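Local coordinates for redox-sensing transcriptional repressor rex (Thermoanaerobacter ethanolicus, PDB 3WGH), which probably adjusts transcription to the cellular NADH/NAD(+) ratio, acting as a DNA-binding homodimer that takes up the dinucleotide in a Rossmann-type domain, at residues T87-A92 / K113-I118; G150-P155 / N176-D181. All coordinates share one frame; numbering follows the deposited sequence.

Contact 1 (T87-A92 / K113-I118). With NAI (1,4-dihydronicotinamide adenine dinucleotide), chain I.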
loop_
_atom_site.group_PDB
_atom_site.type_symbol
_atom_site.label_atom_id
_atom_site.label_comp_id
_atom_site.label_asym_id
_atom_site.label_seq_id
_atom_site.Cartn_x
_atom_site.Cartn_y
_atom_site.Cartn_z
ATOM N N THR B 87 17.216 2.733 8.941
ATOM C CA THR B 87 16.110 3.642 8.586
ATOM C C THR B 87 15.872 4.773 9.561
ATOM O O THR B 87 16.182 4.663 10.774
ATOM C CB THR B 87 14.764 2.863 8.366
ATOM O OG1 THR B 87 14.184 2.513 9.629
ATOM C CG2 THR B 87 15.033 1.567 7.625
ATOM N N ILE B 88 15.308 5.881 9.042
ATOM C CA ILE B 88 14.732 6.885 9.947
ATOM C C ILE B 88 13.339 7.280 9.434
ATOM O O ILE B 88 13.051 7.119 8.246
ATOM C CB ILE B 88 15.598 8.181 10.037
ATOM C CG1 ILE B 88 15.624 8.854 8.673
ATOM C CG2 ILE B 88 16.983 7.907 10.651
ATOM C CD1 ILE B 88 16.646 9.997 8.495
ATOM N N ILE B 89 12.524 7.833 10.327
ATOM C CA ILE B 89 11.161 8.290 9.986
ATOM C C ILE B 89 11.172 9.762 10.209
ATOM O O ILE B 89 11.681 10.234 11.256
ATOM C CB ILE B 89 10.108 7.602 10.870
ATOM C CG1 ILE B 89 10.004 6.135 10.433
ATOM C CG2 ILE B 89 8.669 8.282 10.755
ATOM C CD1 ILE B 89 9.149 5.294 11.372
ATOM N N ILE B 90 10.731 10.498 9.197
ATOM C CA ILE B 90 10.523 11.951 9.315
ATOM C C ILE B 90 9.054 12.165 9.447
ATOM O O ILE B 90 8.271 11.800 8.541
ATOM C CB ILE B 90 10.984 12.707 8.009
ATOM C CG1 ILE B 90 12.332 12.155 7.560
ATOM C CG2 ILE B 90 11.055 14.238 8.223
ATOM C CD1 ILE B 90 13.331 12.289 8.601
ATOM N N GLY B 91 8.661 12.802 10.553
ATOM C CA GLY B 91 7.255 12.966 10.898
ATOM C C GLY B 91 6.795 11.951 11.942
ATOM O O GLY B 91 6.531 10.777 11.645
ATOM N N ALA B 92 6.668 12.412 13.170
ATOM C CA ALA B 92 6.233 11.570 14.245
ATOM C C ALA B 92 4.774 11.812 14.526
ATOM O O ALA B 92 4.378 11.779 15.685
ATOM C CB ALA B 92 7.059 11.881 15.503
ATOM N N LYS B 113 16.482 3.717 13.425
ATOM C CA LYS B 113 17.567 4.351 14.146
ATOM C C LYS B 113 17.166 5.698 14.760
ATOM O O LYS B 113 17.753 6.118 15.736
ATOM C CB LYS B 113 18.808 4.524 13.265
ATOM C CG LYS B 113 19.471 3.242 12.766
ATOM C CD LYS B 113 20.221 2.490 13.845
ATOM C CE LYS B 113 21.617 3.113 14.050
ATOM N NZ LYS B 113 22.402 3.313 12.740
ATOM N N GLY B 114 16.211 6.406 14.162
ATOM C CA GLY B 114 15.767 7.641 14.779
ATOM C C GLY B 114 14.463 8.129 14.162
ATOM O O GLY B 114 14.060 7.648 13.077
ATOM N N ILE B 115 13.771 9.020 14.876
ATOM C CA ILE B 115 12.515 9.566 14.392
ATOM C C ILE B 115 12.525 11.050 14.664
ATOM O O ILE B 115 12.990 11.466 15.727
ATOM C CB ILE B 115 11.286 8.855 15.010
ATOM C CG1 ILE B 115 9.995 9.442 14.438
ATOM C CG2 ILE B 115 11.247 9.050 16.515
ATOM C CD1 ILE B 115 8.826 8.432 14.416
ATOM N N PHE B 116 12.095 11.847 13.684
ATOM C CA PHE B 116 12.355 13.267 13.640
ATOM C C PHE B 116 11.065 13.997 13.452
ATOM O O PHE B 116 10.171 13.501 12.776
ATOM C CB PHE B 116 13.366 13.600 12.533
ATOM C CG PHE B 116 14.717 12.956 12.773
ATOM C CD1 PHE B 116 15.716 13.637 13.520
ATOM C CD2 PHE B 116 14.940 11.649 12.383
ATOM C CE1 PHE B 116 16.966 13.007 13.792
ATOM C CE2 PHE B 116 16.173 11.016 12.623
ATOM C CZ PHE B 116 17.165 11.680 13.377
ATOM N N ASP B 117 10.907 15.120 14.158
ATOM C CA ASP B 117 9.700 15.958 14.012
ATOM C C ASP B 117 10.065 17.433 14.196
ATOM O O ASP B 117 11.169 17.733 14.683
ATOM C CB ASP B 117 8.615 15.529 15.004
ATOM C CG ASP B 117 7.201 15.913 14.520
ATOM O OD1 ASP B 117 6.462 15.040 13.990
ATOM O OD2 ASP B 117 6.844 17.112 14.598
ATOM N N ILE B 118 9.235 18.357 13.700
ATOM C CA ILE B 118 9.489 19.790 13.996
ATOM C C ILE B 118 8.727 20.261 15.249
ATOM O O ILE B 118 8.804 21.421 15.597
ATOM C CB ILE B 118 9.004 20.769 12.896
ATOM C CG1 ILE B 118 7.548 20.482 12.513
ATOM C CG2 ILE B 118 9.928 20.852 11.749
ATOM C CD1 ILE B 118 7.086 21.330 11.353
HETATM P PA NAI I . 0.021 14.179 11.079
HETATM O O1A NAI I . -0.313 15.637 11.031
HETATM O O2A NAI I . -0.505 13.264 12.140
HETATM O O5B NAI I . 1.610 14.080 11.212
HETATM C C5B NAI I . 2.525 14.916 10.510
HETATM C C4B NAI I . 3.717 15.138 11.443
HETATM O O4B NAI I . 4.731 15.739 10.684
HETATM C C3B NAI I . 3.393 16.139 12.578
HETATM O O3B NAI I . 3.962 15.652 13.792
HETATM C C2B NAI I . 4.174 17.389 12.200
HETATM O O2B NAI I . 4.712 18.100 13.313
HETATM C C1B NAI I . 5.353 16.753 11.484
HETATM N N9A NAI I . 6.046 17.657 10.545
HETATM C C8A NAI I . 5.502 18.692 9.859
HETATM N N7A NAI I . 6.502 19.186 9.079
HETATM C C5A NAI I . 7.642 18.499 9.326
HETATM C C6A NAI I . 8.952 18.551 8.868
HETATM N N6A NAI I . 9.292 19.479 7.946
HETATM N N1A NAI I . 9.881 17.660 9.286
HETATM C C2A NAI I . 9.576 16.763 10.222
HETATM N N3A NAI I . 8.333 16.732 10.702
HETATM C C4A NAI I . 7.349 17.550 10.253
HETATM O O3 NAI I . -0.281 13.612 9.580
HETATM P PN NAI I . -0.438 12.044 9.247
HETATM O O1N NAI I . -1.904 11.797 9.301
HETATM O O2N NAI I . 0.599 11.364 10.126
HETATM O O5D NAI I . 0.040 11.927 7.700
HETATM C C5D NAI I . 1.410 12.075 7.311
HETATM C C4D NAI I . 1.426 12.099 5.788
HETATM O O4D NAI I . 1.017 10.839 5.209
HETATM C C3D NAI I . 0.489 13.176 5.246
HETATM O O3D NAI I . 1.186 13.755 4.141
HETATM C C2D NAI I . -0.686 12.384 4.716
HETATM O O2D NAI I . -1.375 13.154 3.708
HETATM C C1D NAI I . 0.011 11.104 4.225
HETATM N N1N NAI I . -0.853 9.924 4.052
HETATM C C2N NAI I . -0.722 9.199 2.898
HETATM C C3N NAI I . -1.474 8.141 2.591
HETATM C C7N NAI I . -1.159 7.406 1.339
HETATM O O7N NAI I . -1.936 6.617 0.796
HETATM N N7N NAI I . 0.088 7.568 0.877
HETATM C C4N NAI I . -2.568 7.672 3.555
HETATM C C5N NAI I . -2.642 8.534 4.802
HETATM C C6N NAI I . -1.807 9.561 5.005
#
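With CG swung anti to the backbone N (chi1 -155°), Asp117 carries its carboxylate off the strand end to the Gly91-Ala92 turn, where the Ala92 amide donates to OD1 at 2.8 Å. That N-H uses the anti lone pair of OD1, on the side away from OD2. Ile115, its CG1 also anti to the backbone N (chi1 -178°), runs alongside Ile89, and its CD1 meets Ile89 CG2 at 3.7 Å; the CB of Ala92 rests against Ile115 CG1 on the same face. On the other face Phe116 turns the edge of its ring to Ile88, CE2 lying 3.8 Å from Ile88 CG2, while Phe141 of helix 138-144 packs edge-to-face with that ring. Parallel backbone bonds join the strands, from Lys113 N to Thr87 O through Phe116 N to Ile89 O, and the last, Gly91 N to Phe116 O at 2.8 Å, carries the pairing into the turn. Gly91 begins the GxGxxG pattern; with phi at +100° a side chain there would collide with the carbonyl oxygen of Ile90. Asp117 grips the adenosine ribose of NADH with both oxygens: O3B donates to OD1 at 2.6 Å and O2B to OD2 at 2.7 Å. The backbone N of Asn119 also donates to OD2, so each oxygen holds one ribose hydroxyl and one backbone amide. This acidic residue ending the second strand is the classic Rossmann mark of NAD(H) binding, and its negative charge would probably disfavour a phosphate on the 2'-hydroxyl, as in NADPH.

Contact 2 (G150-P155 / N176-D181). With ZN (zinc ion), chain G; NAI (1,4-dihydronicotinamide adenine dinucleotide), chain I.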
loop_
_atom_site.group_PDB
_atom_site.type_symbol
_atom_site.label_atom_id
_atom_site.label_comp_id
_atom_site.label_asym_id
_atom_site.label_seq_id
_atom_site.Cartn_x
_atom_site.Cartn_y
_atom_site.Cartn_z
ATOM N N GLY B 150 15.158 6.880 4.276
ATOM C CA GLY B 150 14.280 7.847 4.962
ATOM C C GLY B 150 12.793 7.590 4.618
ATOM O O GLY B 150 12.412 7.472 3.444
ATOM N N ILE B 151 11.991 7.389 5.658
ATOM C CA ILE B 151 10.573 7.192 5.522
ATOM C C ILE B 151 9.890 8.540 5.792
ATOM O O ILE B 151 10.071 9.141 6.847
ATOM C CB ILE B 151 10.100 6.171 6.543
ATOM C CG1 ILE B 151 10.931 4.874 6.307
ATOM C CG2 ILE B 151 8.549 6.108 6.424
ATOM C CD1 ILE B 151 10.624 3.652 7.258
ATOM N N LEU B 152 9.174 9.038 4.804
ATOM C CA LEU B 152 8.667 10.418 4.839
ATOM C C LEU B 152 7.154 10.435 5.152
ATOM O O LEU B 152 6.333 9.981 4.343
ATOM C CB LEU B 152 8.930 11.028 3.459
ATOM C CG LEU B 152 9.759 12.306 3.275
ATOM C CD1 LEU B 152 9.110 13.112 2.123
ATOM C CD2 LEU B 152 9.843 13.209 4.544
ATOM N N CYS B 153 6.788 10.921 6.330
ATOM C CA CYS B 153 5.353 10.902 6.764
ATOM C C CYS B 153 4.969 12.268 7.289
ATOM O O CYS B 153 4.513 12.385 8.409
ATOM C CB CYS B 153 5.103 9.868 7.886
ATOM S SG CYS B 153 5.796 8.202 7.639
ATOM N N ILE B 154 5.307 13.293 6.529
ATOM C CA ILE B 154 5.032 14.693 6.908
ATOM C C ILE B 154 3.944 15.230 5.990
ATOM O O ILE B 154 3.677 14.650 4.964
ATOM C CB ILE B 154 6.308 15.580 6.804
ATOM C CG1 ILE B 154 6.979 15.485 5.429
ATOM C CG2 ILE B 154 7.350 15.231 7.886
ATOM C CD1 ILE B 154 7.998 16.638 5.170
ATOM N N PRO B 155 3.300 16.352 6.349
ATOM C CA PRO B 155 2.325 16.928 5.426
ATOM C C PRO B 155 3.011 17.358 4.139
ATOM O O PRO B 155 4.265 17.511 4.098
ATOM C CB PRO B 155 1.788 18.180 6.181
ATOM C CG PRO B 155 2.304 18.087 7.591
ATOM C CD PRO B 155 3.529 17.182 7.543
ATOM N N ASN B 176 8.203 7.114 0.424
ATOM C CA ASN B 176 7.455 8.356 0.482
ATOM C C ASN B 176 5.941 8.069 0.609
ATOM O O ASN B 176 5.380 7.387 -0.247
ATOM C CB ASN B 176 7.712 9.185 -0.791
ATOM C CG ASN B 176 6.739 10.388 -0.875
ATOM O OD1 ASN B 176 6.497 11.043 0.138
ATOM N ND2 ASN B 176 6.104 10.582 -2.020
ATOM N N PHE B 177 5.301 8.536 1.684
ATOM C CA PHE B 177 3.859 8.446 1.815
ATOM C C PHE B 177 3.130 9.696 1.317
ATOM O O PHE B 177 1.901 9.724 1.269
ATOM C CB PHE B 177 3.471 8.172 3.284
ATOM C CG PHE B 177 3.774 6.775 3.715
ATOM C CD1 PHE B 177 2.781 5.797 3.690
ATOM C CD2 PHE B 177 5.096 6.410 4.046
ATOM C CE1 PHE B 177 3.109 4.415 4.045
ATOM C CE2 PHE B 177 5.409 5.097 4.474
ATOM C CZ PHE B 177 4.432 4.103 4.452
ATOM N N LEU B 178 3.840 10.750 0.968
ATOM C CA LEU B 178 3.060 11.961 0.622
ATOM C C LEU B 178 2.444 11.886 -0.748
ATOM O O LEU B 178 3.077 11.434 -1.676
ATOM C CB LEU B 178 3.873 13.237 0.730
ATOM C CG LEU B 178 4.985 13.429 1.743
ATOM C CD1 LEU B 178 5.116 14.905 1.957
ATOM C CD2 LEU B 178 4.901 12.637 3.061
ATOM N N PRO B 179 1.254 12.486 -0.917
ATOM C CA PRO B 179 0.640 12.393 -2.219
ATOM C C PRO B 179 1.154 13.470 -3.186
ATOM O O PRO B 179 0.351 14.167 -3.789
ATOM C CB PRO B 179 -0.856 12.606 -1.902
ATOM C CG PRO B 179 -0.846 13.588 -0.787
ATOM C CD PRO B 179 0.382 13.175 0.055
ATOM N N ILE B 180 2.466 13.623 -3.343
ATOM C CA ILE B 180 2.977 14.533 -4.376
ATOM C C ILE B 180 4.065 13.818 -5.132
ATOM O O ILE B 180 4.421 12.690 -4.788
ATOM C CB ILE B 180 3.563 15.824 -3.793
ATOM C CG1 ILE B 180 4.746 15.547 -2.889
ATOM C CG2 ILE B 180 2.528 16.565 -2.985
ATOM C CD1 ILE B 180 5.138 16.770 -2.110
ATOM N N ASP B 181 4.566 14.448 -6.179
ATOM C CA ASP B 181 5.772 13.986 -6.834
ATOM C C ASP B 181 7.013 14.635 -6.258
ATOM O O ASP B 181 7.297 15.817 -6.537
ATOM C CB ASP B 181 5.726 14.377 -8.291
ATOM C CG ASP B 181 4.670 13.655 -9.022
ATOM O OD1 ASP B 181 4.651 12.424 -8.901
ATOM O OD2 ASP B 181 3.878 14.328 -9.709
HETATM ZN ZN ZN G . 3.347 11.630 -10.641
HETATM P PA NAI I . 0.021 14.179 11.079
HETATM O O1A NAI I . -0.313 15.637 11.031
HETATM O O2A NAI I . -0.505 13.264 12.140
HETATM O O5B NAI I . 1.610 14.080 11.212
HETATM C C5B NAI I . 2.525 14.916 10.510
HETATM C C4B NAI I . 3.717 15.138 11.443
HETATM O O4B NAI I . 4.731 15.739 10.684
HETATM C C3B NAI I . 3.393 16.139 12.578
HETATM O O3B NAI I . 3.962 15.652 13.792
HETATM C C2B NAI I . 4.174 17.389 12.200
HETATM O O2B NAI I . 4.712 18.100 13.313
HETATM C C1B NAI I . 5.353 16.753 11.484
HETATM N N9A NAI I . 6.046 17.657 10.545
HETATM C C8A NAI I . 5.502 18.692 9.859
HETATM N N7A NAI I . 6.502 19.186 9.079
HETATM C C5A NAI I . 7.642 18.499 9.326
HETATM C C6A NAI I . 8.952 18.551 8.868
HETATM N N6A NAI I . 9.292 19.479 7.946
HETATM N N1A NAI I . 9.881 17.660 9.286
HETATM C C2A NAI I . 9.576 16.763 10.222
HETATM N N3A NAI I . 8.333 16.732 10.702
HETATM C C4A NAI I . 7.349 17.550 10.253
HETATM O O3 NAI I . -0.281 13.612 9.580
HETATM P PN NAI I . -0.438 12.044 9.247
HETATM O O1N NAI I . -1.904 11.797 9.301
HETATM O O2N NAI I . 0.599 11.364 10.126
HETATM O O5D NAI I . 0.040 11.927 7.700
HETATM C C5D NAI I . 1.410 12.075 7.311
HETATM C C4D NAI I . 1.426 12.099 5.788
HETATM O O4D NAI I . 1.017 10.839 5.209
HETATM C C3D NAI I . 0.489 13.176 5.246
HETATM O O3D NAI I . 1.186 13.755 4.141
HETATM C C2D NAI I . -0.686 12.384 4.716
HETATM O O2D NAI I . -1.375 13.154 3.708
HETATM C C1D NAI I . 0.011 11.104 4.225
HETATM N N1N NAI I . -0.853 9.924 4.052
HETATM C C2N NAI I . -0.722 9.199 2.898
HETATM C C3N NAI I . -1.474 8.141 2.591
HETATM C C7N NAI I . -1.159 7.406 1.339
HETATM O O7N NAI I . -1.936 6.617 0.796
HETATM N N7N NAI I . 0.088 7.568 0.877
HETATM C C4N NAI I . -2.568 7.672 3.555
HETATM C C5N NAI I . -2.642 8.534 4.802
HETATM C C6N NAI I . -1.807 9.561 5.005
#
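Leu178 lodges against the end of strand 149-152, its chi1 (-32°) well off a staggered value, with CD2 3.3 Å from Leu152 O and CD1 4.0 Å from Ile154 CG1. Leu152 crosses it, bringing CD1 within 4.2 Å of Leu178 CG. The same Leu152 carbonyl accepts the Phe177 amide in its plane at 3.2 Å, the single hydrogen bond between the segments. Phe177 sets its ring alongside Ile151, CE2 meeting CG2 at 3.8 Å, and Cys153 SG approaches the ring obliquely. Asn176 shapes the turn: OD1 takes the Leu178 amide from above its carbonyl plane at 2.8 Å, an Asx turn, and ND2 donates to Leu178 O and is bonded to Asn192 OD1. An alanine here would remove OD1 and ND2 and is likely to leave the Leu178 amide without its mate, cut the tie to Asn192 and free the turn to shift. Beyond it, Asp181 OD1 binds zinc together with Glu24 of the second subunit. Both segments offer a backbone carbonyl to NADH: Phe177 O, in the turn, accepts from the carboxamide N7N at 2.8 Å, and Ile154 O, after strand 149-152, from the nicotinamide-ribose hydroxyl O3D. The Asx turn and Leu178 packing together probably position these oxygens.

How the contacts relate
From the N terminus, strand 85-90 opens contact 1, and the chain returns through helices 94-100 and 103-107 to strand 110-117, closing a right-handed beta-alpha-beta crossover. Contact 2 opens only afterwards, at strand 149-152, and closes past helix 159-168 and strand 173-176; the two loops follow in series and neither nest nor cross. Space joins what the sequence separates: strands 85-90 and 149-152 are neighbours in the parallel part of the mixed sheet, where Ile90 N lies 2.8 Å from Ile151 O and Ile90 O 2.8 Å from Cys153 N, probable hydrogen bonds. One NADH spans the strand ends: contact 1 holds its adenosine ribose, contact 2 reaches both adenine, through Ile154 and Pro155, and nicotinamide.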